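Local coordinates for protein mite allergen Der p 5 (Dermatophagoides pteronyssinus, PDB 3MQ1) that is an IgE-binding dust mite allergen of the group 5 family that forms homodimers and larger oligomers, its physiological role in the mite being unsettled, at residues I50-M64 with L77-L91. Numbering follows the deposited sequence.
Sequences IAMIDGVRGVLDRLM and LEMAKKSGDILERDL. With PO4 (phosphate ion), chain U.
Leu77 packs against Leu60, Leu63 and Met64, late in 50-64. Its CD2 meets Leu63 CD1 at 3.7 Å and also touches Leu60, while its CD1 lies against CG of Met64. Ala80 gives its methyl group to the same apolar patch, where both methyls of Leu60 rest on it. Lys81 starts with CG anti to the backbone N (chi1 -179°) and stays fully extended. This carries it across the stem of Arg57 to Asp61, where NZ binds OD1 at 2.8 Å in a salt bridge on the syn side of the carboxylate. Gly84 lines part of a hole for Ile53 with its backbone, and Ile53 CG2 lies over it. The two helices are antiparallel neighbours in a helical hairpin; the axes of 50-63 and 77-91 come within 9.6 Å, with 157° between their directions. Helix 4-32 is the remaining helix of this all-helical chain, and 77-91 lies within an immunodominant conformational IgE epitope. Asp85 receives the guanidinium of Arg57 side-on. Its OD1 accepts from both NE (3.1 Å) and NH2 (3.0 Å) of Arg57, and the two flat groups are nearly coplanar. Leu87 meets CD1 of Ile53 from another wall of the hole. Glu88 accepts a further bond from Arg57, NH2 to OE1 at 2.7 Å, tilted 24° from the guanidinium plane. Arg57 NH1 turns back within its own helix to Asp54 OD1, so three carboxylates share one arginine. Asp54 OD1 and Glu88 OE2 are 2.7 Å apart, and Arg57 may offset their like charges. The aliphatic part of Glu88 lies on Ile50 and Ile53. Leu91 ends the contact, its CD1 3.6 Å from Ile53 CD1 and its CB near Ile50 CG1.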
loop_
_atom_site.group_PDB
_atom_site.type_symbol
_atom_site.label_atom_id
_atom_site.label_comp_id
_atom_site.label_asym_id
_atom_site.label_seq_id
_atom_site.Cartn_x
_atom_site.Cartn_y
_atom_site.Cartn_z
ATOM N N ILE B 50 24.586 21.249 4.382
ATOM C CA ILE B 50 24.448 20.019 5.151
ATOM C C ILE B 50 24.118 20.325 6.607
ATOM O O ILE B 50 23.253 19.685 7.207
ATOM C CB ILE B 50 25.726 19.163 5.090
ATOM C CG1 ILE B 50 25.947 18.634 3.671
ATOM C CG2 ILE B 50 25.641 18.006 6.072
ATOM C CD1 ILE B 50 27.226 17.843 3.507
ATOM N N ALA B 51 24.811 21.310 7.169
ATOM C CA ALA B 51 24.573 21.727 8.546
ATOM C C ALA B 51 23.133 22.191 8.727
ATOM O O ALA B 51 22.500 21.899 9.742
ATOM C CB ALA B 51 25.541 22.828 8.941
ATOM N N MET B 52 22.621 22.916 7.738
ATOM C CA MET B 52 21.238 23.377 7.765
ATOM C C MET B 52 20.274 22.199 7.835
ATOM O O MET B 52 19.400 22.151 8.700
ATOM C CB MET B 52 20.928 24.233 6.535
ATOM C CG MET B 52 19.441 24.375 6.248
ATOM S SD MET B 52 19.082 25.537 4.917
ATOM C CE MET B 52 19.541 27.083 5.696
ATOM N N ILE B 53 20.441 21.251 6.918
ATOM C CA ILE B 53 19.602 20.062 6.879
ATOM C C ILE B 53 19.626 19.330 8.216
ATOM O O ILE B 53 18.604 18.820 8.675
ATOM C CB ILE B 53 20.049 19.094 5.769
ATOM C CG1 ILE B 53 20.024 19.796 4.410
ATOM C CG2 ILE B 53 19.164 17.859 5.753
ATOM C CD1 ILE B 53 20.415 18.900 3.257
ATOM N N ASP B 54 20.802 19.281 8.834
ATOM C CA ASP B 54 20.953 18.668 10.148
ATOM C C ASP B 54 20.083 19.378 11.176
ATOM O O ASP B 54 19.298 18.746 11.884
ATOM C CB ASP B 54 22.417 18.708 10.595
ATOM C CG ASP B 54 23.282 17.710 9.854
ATOM O OD1 ASP B 54 22.729 16.733 9.308
ATOM O OD2 ASP B 54 24.516 17.898 9.826
ATOM N N GLY B 55 20.228 20.697 11.252
ATOM C CA GLY B 55 19.475 21.496 12.200
ATOM C C GLY B 55 17.979 21.378 11.999
ATOM O O GLY B 55 17.230 21.156 12.951
ATOM N N VAL B 56 17.543 21.525 10.752
ATOM C CA VAL B 56 16.127 21.438 10.416
ATOM C C VAL B 56 15.541 20.090 10.823
ATOM O O VAL B 56 14.415 20.018 11.313
ATOM C CB VAL B 56 15.889 21.664 8.910
ATOM C CG1 VAL B 56 14.413 21.519 8.576
ATOM C CG2 VAL B 56 16.402 23.034 8.494
ATOM N N ARG B 57 16.309 19.024 10.620
ATOM C CA ARG B 57 15.869 17.688 11.004
ATOM C C ARG B 57 15.602 17.626 12.501
ATOM O O ARG B 57 14.572 17.113 12.938
ATOM C CB ARG B 57 16.909 16.635 10.619
ATOM C CG ARG B 57 16.540 15.228 11.067
ATOM C CD ARG B 57 17.665 14.237 10.812
ATOM N NE ARG B 57 18.001 14.138 9.396
ATOM C CZ ARG B 57 19.028 14.759 8.827
ATOM N NH1 ARG B 57 19.830 15.526 9.554
ATOM N NH2 ARG B 57 19.257 14.611 7.530
ATOM N N GLY B 58 16.540 18.148 13.285
ATOM C CA GLY B 58 16.386 18.200 14.726
ATOM C C GLY B 58 15.096 18.888 15.118
ATOM O O GLY B 58 14.429 18.486 16.071
ATOM N N VAL B 59 14.741 19.931 14.374
ATOM C CA VAL B 59 13.500 20.657 14.615
ATOM C C VAL B 59 12.302 19.797 14.229
ATOM O O VAL B 59 11.287 19.778 14.924
ATOM C CB VAL B 59 13.453 21.973 13.816
ATOM C CG1 VAL B 59 12.151 22.711 14.086
ATOM C CG2 VAL B 59 14.649 22.846 14.163
ATOM N N LEU B 60 12.433 19.082 13.116
ATOM C CA LEU B 60 11.370 18.214 12.625
ATOM C C LEU B 60 11.124 17.045 13.570
ATOM O O LEU B 60 10.007 16.538 13.668
ATOM C CB LEU B 60 11.709 17.697 11.225
ATOM C CG LEU B 60 11.806 18.762 10.134
ATOM C CD1 LEU B 60 12.299 18.156 8.831
ATOM C CD2 LEU B 60 10.463 19.449 9.939
ATOM N N ASP B 61 12.176 16.617 14.261
ATOM C CA ASP B 61 12.065 15.539 15.237
ATOM C C ASP B 61 11.315 16.013 16.476
ATOM O O ASP B 61 10.525 15.269 17.057
ATOM C CB ASP B 61 13.451 15.022 15.628
ATOM C CG ASP B 61 14.068 14.142 14.558
ATOM O OD1 ASP B 61 13.308 13.558 13.758
ATOM O OD2 ASP B 61 15.311 14.030 14.522
ATOM N N ARG B 62 11.570 17.254 16.873
ATOM C CA ARG B 62 10.912 17.847 18.030
ATOM C C ARG B 62 9.427 18.054 17.760
ATOM O O ARG B 62 8.584 17.760 18.608
ATOM C CB ARG B 62 11.567 19.183 18.384
ATOM C CG ARG B 62 13.039 19.077 18.736
ATOM C CD ARG B 62 13.720 20.434 18.679
ATOM N NE ARG B 62 15.154 20.331 18.924
ATOM C CZ ARG B 62 16.011 21.337 18.788
ATOM N NH1 ARG B 62 15.582 22.532 18.401
ATOM N NH2 ARG B 62 17.299 21.147 19.035
ATOM N N LEU B 63 9.116 18.561 16.572
ATOM C CA LEU B 63 7.736 18.820 16.178
ATOM C C LEU B 63 6.893 17.552 16.219
ATOM O O LEU B 63 5.739 17.578 16.643
ATOM C CB LEU B 63 7.690 19.431 14.777
ATOM C CG LEU B 63 8.298 20.825 14.629
ATOM C CD1 LEU B 63 8.387 21.221 13.164
ATOM C CD2 LEU B 63 7.491 21.845 15.419
ATOM N N MET B 64 7.475 16.445 15.772
ATOM C CA MET B 64 6.772 15.167 15.745
ATOM C C MET B 64 6.417 14.696 17.152
ATOM O O MET B 64 5.549 13.841 17.329
ATOM C CB MET B 64 7.617 14.107 15.034
ATOM C CG MET B 64 7.868 14.397 13.564
ATOM S SD MET B 64 8.934 13.171 12.780
ATOM C CE MET B 64 7.958 11.685 12.995
ATOM N N LEU B 77 5.545 16.363 8.220
ATOM C CA LEU B 77 6.809 16.355 8.947
ATOM C C LEU B 77 7.697 15.205 8.484
ATOM O O LEU B 77 8.897 15.381 8.277
ATOM C CB LEU B 77 6.562 16.254 10.452
ATOM C CG LEU B 77 5.878 17.456 11.106
ATOM C CD1 LEU B 77 5.589 17.178 12.572
ATOM C CD2 LEU B 77 6.734 18.703 10.952
ATOM N N GLU B 78 7.098 14.028 8.326
ATOM C CA GLU B 78 7.826 12.854 7.857
ATOM C C GLU B 78 8.466 13.109 6.497
ATOM O O GLU B 78 9.642 12.814 6.289
ATOM C CB GLU B 78 6.898 11.638 7.781
ATOM C CG GLU B 78 6.425 11.123 9.131
ATOM C CD GLU B 78 5.524 9.910 9.008
ATOM O OE1 GLU B 78 5.212 9.512 7.866
ATOM O OE2 GLU B 78 5.126 9.354 10.054
ATOM N N MET B 79 7.683 13.660 5.574
ATOM C CA MET B 79 8.175 13.972 4.236
ATOM C C MET B 79 9.257 15.042 4.280
ATOM O O MET B 79 10.262 14.952 3.577
ATOM C CB MET B 79 7.028 14.430 3.335
ATOM C CG MET B 79 6.014 13.344 3.024
ATOM S SD MET B 79 6.769 11.903 2.250
ATOM C CE MET B 79 7.519 12.648 0.803
ATOM N N ALA B 80 9.041 16.059 5.108
ATOM C CA ALA B 80 10.007 17.138 5.261
ATOM C C ALA B 80 11.346 16.593 5.743
ATOM O O ALA B 80 12.405 17.051 5.316
ATOM C CB ALA B 80 9.482 18.187 6.227
ATOM N N LYS B 81 11.286 15.606 6.631
ATOM C CA LYS B 81 12.487 14.975 7.162
ATOM C C LYS B 81 13.090 14.016 6.140
ATOM O O LYS B 81 14.310 13.900 6.028
ATOM C CB LYS B 81 12.169 14.229 8.460
ATOM C CG LYS B 81 13.368 13.546 9.096
ATOM C CD LYS B 81 12.967 12.767 10.340
ATOM C CE LYS B 81 14.166 12.074 10.969
ATOM N NZ LYS B 81 13.785 11.263 12.158
ATOM N N LYS B 82 12.225 13.334 5.395
ATOM C CA LYS B 82 12.667 12.382 4.384
ATOM C C LYS B 82 13.401 13.089 3.249
ATOM O O LYS B 82 14.505 12.697 2.873
ATOM C CB LYS B 82 11.477 11.594 3.833
ATOM C CG LYS B 82 11.856 10.529 2.815
ATOM C CD LYS B 82 10.628 9.797 2.298
ATOM N N SER B 83 12.780 14.131 2.706
ATOM C CA SER B 83 13.386 14.910 1.633
ATOM C C SER B 83 14.706 15.521 2.091
ATOM O O SER B 83 15.590 15.796 1.280
ATOM C CB SER B 83 12.432 16.005 1.156
ATOM O OG SER B 83 11.238 15.450 0.634
ATOM N N GLY B 84 14.829 15.734 3.397
ATOM C CA GLY B 84 16.054 16.256 3.971
ATOM C C GLY B 84 17.157 15.218 3.955
ATOM O O GLY B 84 18.326 15.542 3.744
ATOM N N ASP B 85 16.783 13.963 4.177
ATOM C CA ASP B 85 17.739 12.862 4.156
ATOM C C ASP B 85 18.321 12.667 2.760
ATOM O O ASP B 85 19.538 12.674 2.580
ATOM C CB ASP B 85 17.082 11.567 4.640
ATOM C CG ASP B 85 16.708 11.616 6.109
ATOM O OD1 ASP B 85 17.218 12.502 6.825
ATOM O OD2 ASP B 85 15.908 10.764 6.548
ATOM N N ILE B 86 17.444 12.495 1.775
ATOM C CA ILE B 86 17.868 12.285 0.395
ATOM C C ILE B 86 18.787 13.402 -0.089
ATOM O O ILE B 86 19.868 13.142 -0.618
ATOM C CB ILE B 86 16.662 12.176 -0.557
ATOM C CG1 ILE B 86 15.809 10.959 -0.199
ATOM C CG2 ILE B 86 17.131 12.092 -2.002
ATOM C CD1 ILE B 86 14.627 10.747 -1.120
ATOM N N LEU B 87 18.350 14.643 0.095
ATOM C CA LEU B 87 19.136 15.802 -0.309
ATOM C C LEU B 87 20.540 15.747 0.281
ATOM O O LEU B 87 21.532 15.844 -0.441
ATOM C CB LEU B 87 18.439 17.096 0.114
ATOM C CG LEU B 87 19.197 18.396 -0.170
ATOM C CD1 LEU B 87 19.574 18.489 -1.640
ATOM C CD2 LEU B 87 18.374 19.601 0.256
ATOM N N GLU B 88 20.616 15.589 1.599
ATOM C CA GLU B 88 21.898 15.535 2.290
ATOM C C GLU B 88 22.723 14.339 1.827
ATOM O O GLU B 88 23.947 14.425 1.718
ATOM C CB GLU B 88 21.689 15.473 3.804
ATOM C CG GLU B 88 22.974 15.565 4.608
ATOM C CD GLU B 88 22.743 15.403 6.095
ATOM O OE1 GLU B 88 21.732 14.778 6.475
ATOM O OE2 GLU B 88 23.573 15.898 6.886
ATOM N N ARG B 89 22.048 13.227 1.557
ATOM C CA ARG B 89 22.714 12.017 1.090
ATOM C C ARG B 89 23.524 12.294 -0.171
ATOM O O ARG B 89 24.717 11.998 -0.231
ATOM C CB ARG B 89 21.693 10.909 0.826
ATOM C CG ARG B 89 22.298 9.619 0.293
ATOM C CD ARG B 89 21.230 8.560 0.063
ATOM N NE ARG B 89 20.502 8.246 1.290
ATOM C CZ ARG B 89 19.523 7.350 1.370
ATOM N NH1 ARG B 89 19.151 6.672 0.293
ATOM N NH2 ARG B 89 18.916 7.131 2.528
ATOM N N ASP B 90 22.869 12.864 -1.178
ATOM C CA ASP B 90 23.533 13.194 -2.432
ATOM C C ASP B 90 24.620 14.241 -2.217
ATOM O O ASP B 90 25.664 14.204 -2.866
ATOM C CB ASP B 90 22.518 13.685 -3.465
ATOM C CG ASP B 90 21.519 12.613 -3.855
ATOM O OD1 ASP B 90 21.680 11.459 -3.408
ATOM O OD2 ASP B 90 20.573 12.925 -4.609
ATOM N N LEU B 91 24.367 15.172 -1.303
ATOM C CA LEU B 91 25.342 16.205 -0.974
ATOM C C LEU B 91 26.634 15.591 -0.449
ATOM O O LEU B 91 27.721 15.891 -0.941
ATOM C CB LEU B 91 24.770 17.174 0.063
ATOM C CG LEU B 91 23.620 18.075 -0.393
ATOM C CD1 LEU B 91 23.047 18.847 0.784
ATOM C CD2 LEU B 91 24.083 19.023 -1.489
HETATM P P PO4 U . 19.020 22.681 16.256
HETATM O O1 PO4 U . 19.116 21.188 16.045
HETATM O O2 PO4 U . 18.100 23.276 15.220
HETATM O O3 PO4 U . 18.458 22.973 17.625
HETATM O O4 PO4 U . 20.393 23.297 16.134
#